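Local atomic coordinates of serine acetyltransferase (Bacteroides vulgatus ATCC 8482, PDB entry 3F1X), a protein that probably transfers an acetyl group from acetyl-CoA to serine, the first step of cysteine biosynthesis. Residues S41-I45 against L82-Q86; L48-I52 against N75-L79; F54-F58 against I150-Y154; I129-D133 against I160-R164. All blocks are in the same frame, centred on the assembly; numbering follows the deposited sequence.

Contact 1: residues S41-I45 against L82-Q86; sequences SLYKI and LLTEQ
Both segments are regular alpha-helix, 41-45 within helix 39-53 and 82-86 within helix 68-93. They run roughly antiparallel: the N-to-C directions differ by 137° (signed crossing angle -137°) and the axes come within 9.8 Å. Ile45 CA lies 6.6 Å from Leu83 CA, and Leu42 CA lies 7.3 Å from Gln86 CA. Ile45, mt, points toward the partner helix and packs on its surface. Its CG1 is 3.6 Å from Leu82 CB, its CD1 3.7 Å from Leu83 CA, and the same CD1 3.6 Å from Gln86 CG. Leu42, also mt, brings CD2 to 3.7 Å from Gln86 CG. Leu82 has off-well chi angles (-107°, 32°), and its CD2 sits 3.7 Å from Lys44 CB. No direct hydrogen bond joins the segments. Water 1 donates to Leu82 O (3.1 Å) and weakly accepts from Ser41 OG (3.4 Å). This mainly apolar contact joins consecutive helices, packed as an antiparallel pair in the N-terminal helical domain. Beyond it, Leu42 packs on helix 177-189, and Leu83 on Phe119 of helix 109-120.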
loop_
_atom_site.group_PDB
_atom_site.type_symbol
_atom_site.label_atom_id
_atom_site.label_comp_id
_atom_site.label_asym_id
_atom_site.label_seq_id
_atom_site.Cartn_x
_atom_site.Cartn_y
_atom_site.Cartn_z
ATOM N N SER A 41 -5.581 -6.067 -12.462
ATOM C CA SER A 41 -4.712 -7.079 -13.057
ATOM C C SER A 41 -4.364 -6.672 -14.482
ATOM O O SER A 41 -3.222 -6.828 -14.913
ATOM C CB SER A 41 -5.404 -8.436 -13.078
ATOM O OG SER A 41 -5.677 -8.865 -11.757
ATOM N N LEU A 42 -5.351 -6.144 -15.204
ATOM C CA LEU A 42 -5.132 -5.715 -16.580
ATOM C C LEU A 42 -4.102 -4.588 -16.655
ATOM O O LEU A 42 -3.301 -4.530 -17.589
ATOM C CB LEU A 42 -6.460 -5.291 -17.228
ATOM C CG LEU A 42 -7.391 -6.485 -17.531
ATOM C CD1 LEU A 42 -8.719 -6.010 -18.099
ATOM C CD2 LEU A 42 -6.701 -7.421 -18.520
ATOM N N TYR A 43 -4.110 -3.697 -15.669
ATOM C CA TYR A 43 -3.135 -2.616 -15.663
ATOM C C TYR A 43 -1.738 -3.229 -15.533
ATOM O O TYR A 43 -0.822 -2.869 -16.268
ATOM C CB TYR A 43 -3.400 -1.668 -14.494
ATOM C CG TYR A 43 -2.302 -0.664 -14.279
ATOM C CD1 TYR A 43 -2.180 0.452 -15.098
ATOM C CD2 TYR A 43 -1.355 -0.853 -13.276
ATOM C CE1 TYR A 43 -1.131 1.367 -14.925
ATOM C CE2 TYR A 43 -0.303 0.050 -13.093
ATOM C CZ TYR A 43 -0.197 1.155 -13.922
ATOM O OH TYR A 43 0.849 2.043 -13.756
ATOM N N LYS A 44 -1.585 -4.155 -14.590
ATOM C CA LYS A 44 -0.304 -4.824 -14.374
ATOM C C LYS A 44 0.138 -5.550 -15.629
ATOM O O LYS A 44 1.314 -5.549 -15.979
ATOM C CB LYS A 44 -0.399 -5.836 -13.227
ATOM C CG LYS A 44 -0.440 -5.213 -11.847
ATOM C CD LYS A 44 -0.718 -6.271 -10.784
ATOM C CE LYS A 44 -0.862 -5.634 -9.413
ATOM N NZ LYS A 44 -1.358 -6.607 -8.393
ATOM N N ILE A 45 -0.817 -6.170 -16.311
ATOM C CA ILE A 45 -0.517 -6.904 -17.532
ATOM C C ILE A 45 0.074 -6.005 -18.611
ATOM O O ILE A 45 1.115 -6.334 -19.195
ATOM C CB ILE A 45 -1.779 -7.614 -18.067
ATOM C CG1 ILE A 45 -2.088 -8.816 -17.169
ATOM C CG2 ILE A 45 -1.583 -8.048 -19.518
ATOM C CD1 ILE A 45 -3.402 -9.481 -17.449
ATOM N N LEU A 82 -0.768 -13.766 -14.806
ATOM C CA LEU A 82 -1.806 -12.744 -14.817
ATOM C C LEU A 82 -2.687 -12.830 -16.059
ATOM O O LEU A 82 -3.912 -12.806 -15.959
ATOM C CB LEU A 82 -1.165 -11.350 -14.746
ATOM C CG LEU A 82 -1.229 -10.496 -13.469
ATOM C CD1 LEU A 82 -1.228 -11.355 -12.231
ATOM C CD2 LEU A 82 -0.060 -9.523 -13.461
ATOM N N LEU A 83 -2.061 -12.927 -17.227
ATOM C CA LEU A 83 -2.806 -12.985 -18.478
ATOM C C LEU A 83 -3.678 -14.230 -18.602
ATOM O O LEU A 83 -4.740 -14.178 -19.214
ATOM C CB LEU A 83 -1.858 -12.898 -19.680
ATOM C CG LEU A 83 -2.511 -12.845 -21.064
ATOM C CD1 LEU A 83 -3.450 -11.634 -21.180
ATOM C CD2 LEU A 83 -1.430 -12.767 -22.117
ATOM N N THR A 84 -3.233 -15.345 -18.038
ATOM C CA THR A 84 -4.028 -16.572 -18.110
ATOM C C THR A 84 -5.366 -16.343 -17.408
ATOM O O THR A 84 -6.427 -16.642 -17.951
ATOM C CB THR A 84 -3.295 -17.759 -17.431
ATOM O OG1 THR A 84 -2.094 -18.067 -18.156
ATOM C CG2 THR A 84 -4.189 -18.990 -17.392
ATOM N N GLU A 85 -5.312 -15.771 -16.211
ATOM C CA GLU A 85 -6.520 -15.515 -15.435
ATOM C C GLU A 85 -7.480 -14.536 -16.111
ATOM O O GLU A 85 -8.687 -14.747 -16.097
ATOM C CB GLU A 85 -6.145 -14.984 -14.051
ATOM C CG GLU A 85 -7.305 -14.902 -13.068
ATOM C CD GLU A 85 -7.867 -16.268 -12.720
ATOM O OE1 GLU A 85 -7.067 -17.209 -12.529
ATOM O OE2 GLU A 85 -9.106 -16.396 -12.623
ATOM N N GLN A 86 -6.951 -13.473 -16.711
ATOM C CA GLN A 86 -7.807 -12.482 -17.345
ATOM C C GLN A 86 -8.432 -13.007 -18.621
ATOM O O GLN A 86 -9.577 -12.686 -18.944
ATOM C CB GLN A 86 -7.026 -11.198 -17.616
ATOM C CG GLN A 86 -6.649 -10.459 -16.346
ATOM C CD GLN A 86 -7.841 -10.281 -15.424
ATOM O OE1 GLN A 86 -7.869 -10.810 -14.309
ATOM N NE2 GLN A 86 -8.832 -9.533 -15.885
HETATM O O HOH W 1 -5.223 -11.796 -13.348
#

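Contact 2: residues L48-I52 against N75-L79; sequences LARAI and NVETL
Segments 48-52 and 75-79 are alpha-helical and nearly antiparallel, with 155° between their directions (signed crossing angle -155°) and 9.5 Å between their axes. Leu48 CA and Asn75 CA are 6.2 Å apart. Leu48 and Ile52, one helical turn apart, are both mt and both point across. Leu48 CD1 lies 3.7 Å from Thr78 CG2 and 4.3 Å from Leu79 CB, while Leu48 CD2 is 3.8 Å from Asn75 ND2. Ile52 CG1 is 3.7 Å from Asn75 CB. The tip of Ile52 goes further: CD1 is 3.8 Å from CD2 of Leu79, a tp rotamer. Val76 (chi1 t) has its CA-to-CB bond pointing away, yet its CG2 lies 3.9 Å from Ile52 CD1. With chi1 m and chi2 170°, Asn75 has OD1 3.9 Å from Ala51 CB. Water 2 donates to Asn75 OD1 (3.1 Å) and to Ala51 O (2.8 Å). Thr78 OG1 is hydrogen-bonded to Val74 O, in its own helix. Ile52 and Val76 also pack on Leu17 and Val14 of a second subunit, so this helix pair borders a subunit interface. With no direct hydrogen bond between the segments, the contact rests mainly on van der Waals packing, and the water bridges the polar edge.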
loop_
_atom_site.group_PDB
_atom_site.type_symbol
_atom_site.label_atom_id
_atom_site.label_comp_id
_atom_site.label_asym_id
_atom_site.label_seq_id
_atom_site.Cartn_x
_atom_site.Cartn_y
_atom_site.Cartn_z
ATOM N N LEU A 48 3.633 -4.845 -17.720
ATOM C CA LEU A 48 4.636 -5.892 -17.884
ATOM C C LEU A 48 4.936 -6.056 -19.367
ATOM O O LEU A 48 6.082 -6.257 -19.764
ATOM C CB LEU A 48 4.124 -7.212 -17.300
ATOM C CG LEU A 48 4.153 -7.318 -15.774
ATOM C CD1 LEU A 48 3.215 -8.430 -15.309
ATOM C CD2 LEU A 48 5.575 -7.566 -15.308
ATOM N N ALA A 49 3.895 -5.974 -20.187
ATOM C CA ALA A 49 4.073 -6.091 -21.626
ATOM C C ALA A 49 5.033 -4.998 -22.100
ATOM O O ALA A 49 5.922 -5.261 -22.915
ATOM C CB ALA A 49 2.732 -5.964 -22.336
ATOM N N ARG A 50 4.858 -3.781 -21.582
ATOM C CA ARG A 50 5.720 -2.642 -21.928
ATOM C C ARG A 50 7.162 -2.881 -21.512
ATOM O O ARG A 50 8.092 -2.534 -22.237
ATOM C CB ARG A 50 5.290 -1.357 -21.206
ATOM C CG ARG A 50 3.889 -0.843 -21.459
ATOM C CD ARG A 50 3.780 0.564 -20.865
ATOM N NE ARG A 50 2.404 0.972 -20.590
ATOM C CZ ARG A 50 1.469 1.155 -21.515
ATOM N NH1 ARG A 50 0.250 1.529 -21.151
ATOM N NH2 ARG A 50 1.749 0.964 -22.796
ATOM N N ALA A 51 7.328 -3.430 -20.312
ATOM C CA ALA A 51 8.644 -3.689 -19.750
ATOM C C ALA A 51 9.372 -4.791 -20.491
ATOM O O ALA A 51 10.597 -4.859 -20.460
ATOM C CB ALA A 51 8.520 -4.049 -18.276
ATOM N N ILE A 52 8.613 -5.668 -21.131
ATOM C CA ILE A 52 9.193 -6.761 -21.891
ATOM C C ILE A 52 9.492 -6.297 -23.320
ATOM O O ILE A 52 10.497 -6.681 -23.911
ATOM C CB ILE A 52 8.232 -7.965 -21.946
ATOM C CG1 ILE A 52 8.061 -8.552 -20.551
ATOM C CG2 ILE A 52 8.765 -9.011 -22.905
ATOM C CD1 ILE A 52 6.892 -9.511 -20.418
ATOM N N ASN A 75 9.575 -11.202 -15.765
ATOM C CA ASN A 75 8.421 -10.472 -16.276
ATOM C C ASN A 75 7.516 -11.321 -17.165
ATOM O O ASN A 75 6.291 -11.220 -17.087
ATOM C CB ASN A 75 8.895 -9.214 -17.009
ATOM C CG ASN A 75 9.451 -8.168 -16.052
ATOM O OD1 ASN A 75 10.051 -7.177 -16.462
ATOM N ND2 ASN A 75 9.247 -8.390 -14.765
ATOM N N VAL A 76 8.108 -12.160 -18.006
ATOM C CA VAL A 76 7.312 -13.022 -18.868
ATOM C C VAL A 76 6.477 -13.987 -18.017
ATOM O O VAL A 76 5.315 -14.249 -18.325
ATOM C CB VAL A 76 8.199 -13.834 -19.841
ATOM C CG1 VAL A 76 7.414 -15.002 -20.407
ATOM C CG2 VAL A 76 8.681 -12.929 -20.985
ATOM N N GLU A 77 7.070 -14.512 -16.947
ATOM C CA GLU A 77 6.362 -15.440 -16.064
ATOM C C GLU A 77 5.212 -14.757 -15.320
ATOM O O GLU A 77 4.118 -15.312 -15.208
ATOM C CB GLU A 77 7.328 -16.045 -15.038
ATOM C CG GLU A 77 6.633 -16.861 -13.940
ATOM C CD GLU A 77 7.590 -17.325 -12.846
ATOM O OE1 GLU A 77 8.392 -16.499 -12.363
ATOM O OE2 GLU A 77 7.534 -18.508 -12.458
ATOM N N THR A 78 5.461 -13.558 -14.806
ATOM C CA THR A 78 4.423 -12.837 -14.081
ATOM C C THR A 78 3.273 -12.535 -15.044
ATOM O O THR A 78 2.096 -12.716 -14.718
ATOM C CB THR A 78 4.950 -11.503 -13.514
ATOM O OG1 THR A 78 6.156 -11.731 -12.772
ATOM C CG2 THR A 78 3.892 -10.867 -12.612
ATOM N N LEU A 79 3.631 -12.070 -16.234
ATOM C CA LEU A 79 2.652 -11.749 -17.261
ATOM C C LEU A 79 1.826 -12.983 -17.619
ATOM O O LEU A 79 0.605 -12.911 -17.763
ATOM C CB LEU A 79 3.353 -11.224 -18.517
ATOM C CG LEU A 79 2.451 -11.022 -19.737
ATOM C CD1 LEU A 79 1.321 -10.086 -19.380
ATOM C CD2 LEU A 79 3.260 -10.458 -20.903
HETATM O O HOH W 2 11.765 -6.930 -19.004
#

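Contact 3: residues F54-F58 against I150-Y154; sequences FPGYF and IISCY
A loop packs on a short helix here, in the N-terminal helical domain and beside a second subunit. Segment 54-58 is irregular and follows helix 39-53. Phe54 is the first residue to leave helical angles (-118°/75°). Tyr57 N hydrogen-bonds to Phe54 O (3.2 Å), closing a type II beta turn with Pro55 (-55°/131°) and Gly56 (88°/-17°) at its centre. Segment 150-154 starts within the short helix 147-153. Tyr57 CA lies 6.8 Å from Ser152 CA. Ile151, mt, projects among three aromatic side chains, all chi1 m. Its CG2 makes a CH-pi contact over one face of the Phe54 ring, 3.8 Å from the centroid. Three aromatic side chains thus receive one isoleucine, and this joins the loop to helix 147-153. Ile151 CD1 is 3.5 Å from Phe54 CD1, and Ile151 CG2 is 3.6 Å from Phe58 CE2. Phe58 also turns its ring edge to the backbone, with CZ 3.3 Å from Ile151 O. Ser152 OG lies 3.4 Å from Tyr57 CD2 at that ring's edge and is hydrogen-bonded to Gly148 O. Tyr23 and Phe27 of the second subunit pack on Phe54 and Ile151.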
loop_
_atom_site.group_PDB
_atom_site.type_symbol
_atom_site.label_atom_id
_atom_site.label_comp_id
_atom_site.label_asym_id
_atom_site.label_seq_id
_atom_site.Cartn_x
_atom_site.Cartn_y
_atom_site.Cartn_z
ATOM N N PHE A 54 10.016 -3.099 -24.246
ATOM C CA PHE A 54 11.075 -2.089 -24.160
ATOM C C PHE A 54 11.889 -2.385 -22.908
ATOM O O PHE A 54 11.771 -1.691 -21.902
ATOM C CB PHE A 54 10.459 -0.693 -24.047
ATOM C CG PHE A 54 9.546 -0.340 -25.180
ATOM C CD1 PHE A 54 10.055 -0.121 -26.460
ATOM C CD2 PHE A 54 8.177 -0.218 -24.968
ATOM C CE1 PHE A 54 9.204 0.218 -27.519
ATOM C CE2 PHE A 54 7.309 0.120 -26.018
ATOM C CZ PHE A 54 7.826 0.337 -27.292
ATOM N N PRO A 55 12.738 -3.418 -22.960
ATOM C CA PRO A 55 13.562 -3.799 -21.808
ATOM C C PRO A 55 14.449 -2.713 -21.214
ATOM O O PRO A 55 15.173 -2.021 -21.927
ATOM C CB PRO A 55 14.365 -4.989 -22.334
ATOM C CG PRO A 55 14.497 -4.694 -23.791
ATOM C CD PRO A 55 13.122 -4.175 -24.163
ATOM N N GLY A 56 14.387 -2.571 -19.898
ATOM C CA GLY A 56 15.195 -1.568 -19.237
ATOM C C GLY A 56 14.545 -0.197 -19.130
ATOM O O GLY A 56 15.004 0.634 -18.350
ATOM N N TYR A 57 13.498 0.056 -19.914
ATOM C CA TYR A 57 12.814 1.348 -19.864
ATOM C C TYR A 57 11.678 1.294 -18.868
ATOM O O TYR A 57 11.445 2.241 -18.113
ATOM C CB TYR A 57 12.269 1.749 -21.234
ATOM C CG TYR A 57 13.294 2.433 -22.098
ATOM C CD1 TYR A 57 14.110 1.708 -22.960
ATOM C CD2 TYR A 57 13.471 3.811 -22.031
ATOM C CE1 TYR A 57 15.082 2.349 -23.740
ATOM C CE2 TYR A 57 14.434 4.456 -22.799
ATOM C CZ TYR A 57 15.238 3.724 -23.652
ATOM O OH TYR A 57 16.188 4.376 -24.405
ATOM N N PHE A 58 10.961 0.179 -18.890
ATOM C CA PHE A 58 9.855 -0.053 -17.980
ATOM C C PHE A 58 10.263 -1.292 -17.197
ATOM O O PHE A 58 9.635 -1.649 -16.197
ATOM C CB PHE A 58 8.567 -0.345 -18.757
ATOM C CG PHE A 58 8.012 0.840 -19.489
ATOM C CD1 PHE A 58 7.281 1.816 -18.810
ATOM C CD2 PHE A 58 8.210 0.985 -20.863
ATOM C CE1 PHE A 58 6.752 2.921 -19.488
ATOM C CE2 PHE A 58 7.684 2.090 -21.556
ATOM C CZ PHE A 58 6.953 3.058 -20.865
ATOM N N ILE A 150 10.707 9.383 -26.008
ATOM C CA ILE A 150 9.446 9.008 -26.630
ATOM C C ILE A 150 8.813 7.808 -25.945
ATOM O O ILE A 150 7.654 7.860 -25.545
ATOM C CB ILE A 150 9.648 8.712 -28.124
ATOM C CG1 ILE A 150 10.022 10.017 -28.841
ATOM C CG2 ILE A 150 8.388 8.096 -28.715
ATOM C CD1 ILE A 150 10.338 9.852 -30.305
ATOM N N ILE A 151 9.579 6.733 -25.801
ATOM C CA ILE A 151 9.083 5.520 -25.160
ATOM C C ILE A 151 8.707 5.777 -23.705
ATOM O O ILE A 151 7.695 5.266 -23.209
ATOM C CB ILE A 151 10.156 4.407 -25.179
ATOM C CG1 ILE A 151 10.465 4.007 -26.624
ATOM C CG2 ILE A 151 9.682 3.195 -24.365
ATOM C CD1 ILE A 151 11.620 3.042 -26.747
ATOM N N SER A 152 9.523 6.584 -23.035
ATOM C CA SER A 152 9.336 6.885 -21.620
ATOM C C SER A 152 8.150 7.744 -21.189
ATOM O O SER A 152 7.581 7.493 -20.128
ATOM C CB SER A 152 10.629 7.482 -21.049
ATOM O OG SER A 152 11.647 6.501 -20.995
ATOM N N CYS A 153 7.767 8.749 -21.975
ATOM C CA CYS A 153 6.646 9.580 -21.554
ATOM C C CYS A 153 5.638 10.030 -22.604
ATOM O O CYS A 153 4.636 10.657 -22.259
ATOM C CB CYS A 153 7.158 10.808 -20.796
ATOM S SG CYS A 153 8.008 12.043 -21.802
ATOM N N TYR A 154 5.884 9.737 -23.876
ATOM C CA TYR A 154 4.928 10.133 -24.910
ATOM C C TYR A 154 3.666 9.289 -24.774
ATOM O O TYR A 154 3.724 8.059 -24.792
ATOM C CB TYR A 154 5.531 9.946 -26.296
ATOM C CG TYR A 154 6.354 11.116 -26.758
ATOM C CD1 TYR A 154 7.168 11.815 -25.873
ATOM C CD2 TYR A 154 6.338 11.514 -28.090
ATOM C CE1 TYR A 154 7.946 12.889 -26.304
ATOM C CE2 TYR A 154 7.116 12.584 -28.534
ATOM C CZ TYR A 154 7.918 13.266 -27.635
ATOM O OH TYR A 154 8.691 14.321 -28.067
#

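Contact 4: residues I129-D133 against I160-R164; sequences ILATD and ISNYR
Asp133 and Arg164 form a buried salt bridge between two helices. Arg164 NE donates to Asp133 OD2 at 2.9 Å and Arg164 NH2 to Asp133 OD1 at 3.1 Å, with N-H...O angles of 168° and 164°. The carboxylate thus meets the guanidinium in a side-on bidentate pair. A weak third bond runs from Arg164 NH2 to Asp133 OD2 (3.4 Å). Asp133 has chi1 m. Arg164 begins m, t, t and bends at chi4 (-72°). Both charges have further partners: Asp133 OD1 accepts from Phe203 N, while Arg164 NH2 and NH1 donate to Gly200 O and Ile199 O. Residues 199-203 lie near the start of the left-handed beta-helix characteristic of serine acetyltransferases, so the pair ties helices 123-139 and 155-171 of the N-terminal domain to that coil. The segments on those helices are antiparallel, 154° between directions (signed crossing angle +154°), with axes 10.8 Å apart. Leu130 CA is 6.8 Å from Ser161 CA. Ile129 CG2 covers one face of the guanidinium, 3.2 Å from Arg164 NE. Leu130, mt, puts CD2 3.8 Å from Arg164 CD and 4.1 Å from Ile160 CG2. Its CD2 is also 3.9 Å from Ser161 CA. Ile160 CG2 closes on the acid, 3.4 Å from Asp133 OD2.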
loop_
_atom_site.group_PDB
_atom_site.type_symbol
_atom_site.label_atom_id
_atom_site.label_comp_id
_atom_site.label_asym_id
_atom_site.label_seq_id
_atom_site.Cartn_x
_atom_site.Cartn_y
_atom_site.Cartn_z
ATOM N N ILE A 129 7.224 -4.139 -34.537
ATOM C CA ILE A 129 6.286 -3.171 -35.086
ATOM C C ILE A 129 6.322 -1.864 -34.308
ATOM O O ILE A 129 6.427 -0.792 -34.893
ATOM C CB ILE A 129 4.837 -3.710 -35.084
ATOM C CG1 ILE A 129 4.765 -5.017 -35.872
ATOM C CG2 ILE A 129 3.909 -2.675 -35.715
ATOM C CD1 ILE A 129 3.400 -5.682 -35.863
ATOM N N LEU A 130 6.244 -1.961 -32.988
ATOM C CA LEU A 130 6.261 -0.774 -32.157
ATOM C C LEU A 130 7.535 0.016 -32.395
ATOM O O LEU A 130 7.519 1.233 -32.327
ATOM C CB LEU A 130 6.116 -1.152 -30.682
ATOM C CG LEU A 130 4.723 -1.715 -30.374
ATOM C CD1 LEU A 130 4.676 -2.278 -28.967
ATOM C CD2 LEU A 130 3.701 -0.614 -30.553
ATOM N N ALA A 131 8.635 -0.677 -32.684
ATOM C CA ALA A 131 9.898 -0.000 -32.951
ATOM C C ALA A 131 9.734 0.976 -34.123
ATOM O O ALA A 131 10.289 2.076 -34.103
ATOM C CB ALA A 131 11.006 -1.024 -33.258
ATOM N N THR A 132 8.963 0.586 -35.137
ATOM C CA THR A 132 8.758 1.467 -36.285
ATOM C C THR A 132 7.879 2.649 -35.898
ATOM O O THR A 132 8.029 3.750 -36.443
ATOM C CB THR A 132 8.122 0.721 -37.487
ATOM O OG1 THR A 132 6.761 0.384 -37.195
ATOM C CG2 THR A 132 8.918 -0.546 -37.790
ATOM N N ASP A 133 6.958 2.426 -34.962
ATOM C CA ASP A 133 6.073 3.504 -34.504
ATOM C C ASP A 133 6.898 4.545 -33.745
ATOM O O ASP A 133 6.677 5.746 -33.893
ATOM C CB ASP A 133 4.974 2.973 -33.579
ATOM C CG ASP A 133 4.102 1.929 -34.241
ATOM O OD1 ASP A 133 3.814 2.060 -35.450
ATOM O OD2 ASP A 133 3.686 0.981 -33.547
ATOM N N ILE A 160 -0.785 3.412 -28.632
ATOM C CA ILE A 160 -0.503 2.530 -29.761
ATOM C C ILE A 160 -0.037 1.158 -29.263
ATOM O O ILE A 160 -0.398 0.127 -29.831
ATOM C CB ILE A 160 0.559 3.163 -30.698
ATOM C CG1 ILE A 160 -0.015 4.429 -31.329
ATOM C CG2 ILE A 160 0.966 2.182 -31.804
ATOM C CD1 ILE A 160 1.007 5.275 -32.045
ATOM N N SER A 161 0.755 1.146 -28.197
ATOM C CA SER A 161 1.222 -0.112 -27.627
ATOM C C SER A 161 0.027 -0.907 -27.120
ATOM O O SER A 161 -0.110 -2.091 -27.429
ATOM C CB SER A 161 2.188 0.145 -26.472
ATOM O OG SER A 161 3.373 0.755 -26.933
ATOM N N ASN A 162 -0.842 -0.251 -26.345
ATOM C CA ASN A 162 -2.030 -0.913 -25.802
ATOM C C ASN A 162 -2.878 -1.461 -26.953
ATOM O O ASN A 162 -3.388 -2.583 -26.888
ATOM C CB ASN A 162 -2.878 0.063 -24.965
ATOM C CG ASN A 162 -2.409 0.174 -23.514
ATOM O OD1 ASN A 162 -1.219 0.334 -23.241
ATOM N ND2 ASN A 162 -3.354 0.109 -22.578
ATOM N N TYR A 163 -3.038 -0.655 -27.999
ATOM C CA TYR A 163 -3.804 -1.067 -29.172
ATOM C C TYR A 163 -3.238 -2.342 -29.808
ATOM O O TYR A 163 -3.961 -3.322 -29.995
ATOM C CB TYR A 163 -3.824 0.037 -30.241
ATOM C CG TYR A 163 -4.098 -0.521 -31.614
ATOM C CD1 TYR A 163 -5.353 -1.016 -31.949
ATOM C CD2 TYR A 163 -3.067 -0.675 -32.540
ATOM C CE1 TYR A 163 -5.574 -1.662 -33.177
ATOM C CE2 TYR A 163 -3.279 -1.321 -33.760
ATOM C CZ TYR A 163 -4.529 -1.811 -34.066
ATOM O OH TYR A 163 -4.713 -2.466 -35.261
ATOM N N ARG A 164 -1.954 -2.330 -30.160
ATOM C CA ARG A 164 -1.360 -3.512 -30.789
ATOM C C ARG A 164 -1.435 -4.733 -29.885
ATOM O O ARG A 164 -1.575 -5.856 -30.362
ATOM C CB ARG A 164 0.083 -3.232 -31.223
ATOM C CG ARG A 164 0.173 -2.166 -32.320
ATOM C CD ARG A 164 1.478 -2.271 -33.101
ATOM N NE ARG A 164 1.708 -1.127 -33.986
ATOM C CZ ARG A 164 1.039 -0.890 -35.111
ATOM N NH1 ARG A 164 0.080 -1.719 -35.508
ATOM N NH2 ARG A 164 1.331 0.176 -35.839
#

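Contacts 1 and 2 hold the same pair of helices, 39-53 and 68-93, at successive levels. They touch through Ile45 CG2 and Leu79 CD1, 3.6 Å apart. Both are mainly apolar, each with a water at its polar edge. Contact 3 takes up the chain just past helix 39-53 and swaps aliphatic helix packing for aromatic rings. Contacts 2 and 3 both meet a second subunit. Contacts 1, 2 and 3 are partly buried. Contact 4 is buried, its centre about 10 Å from the centre of the chain, and alone has a direct salt bridge. Phe54 of contact 3 packs on its Leu130, and Arg50 of contact 2 reaches its Asn162 in a weak hydrogen bond.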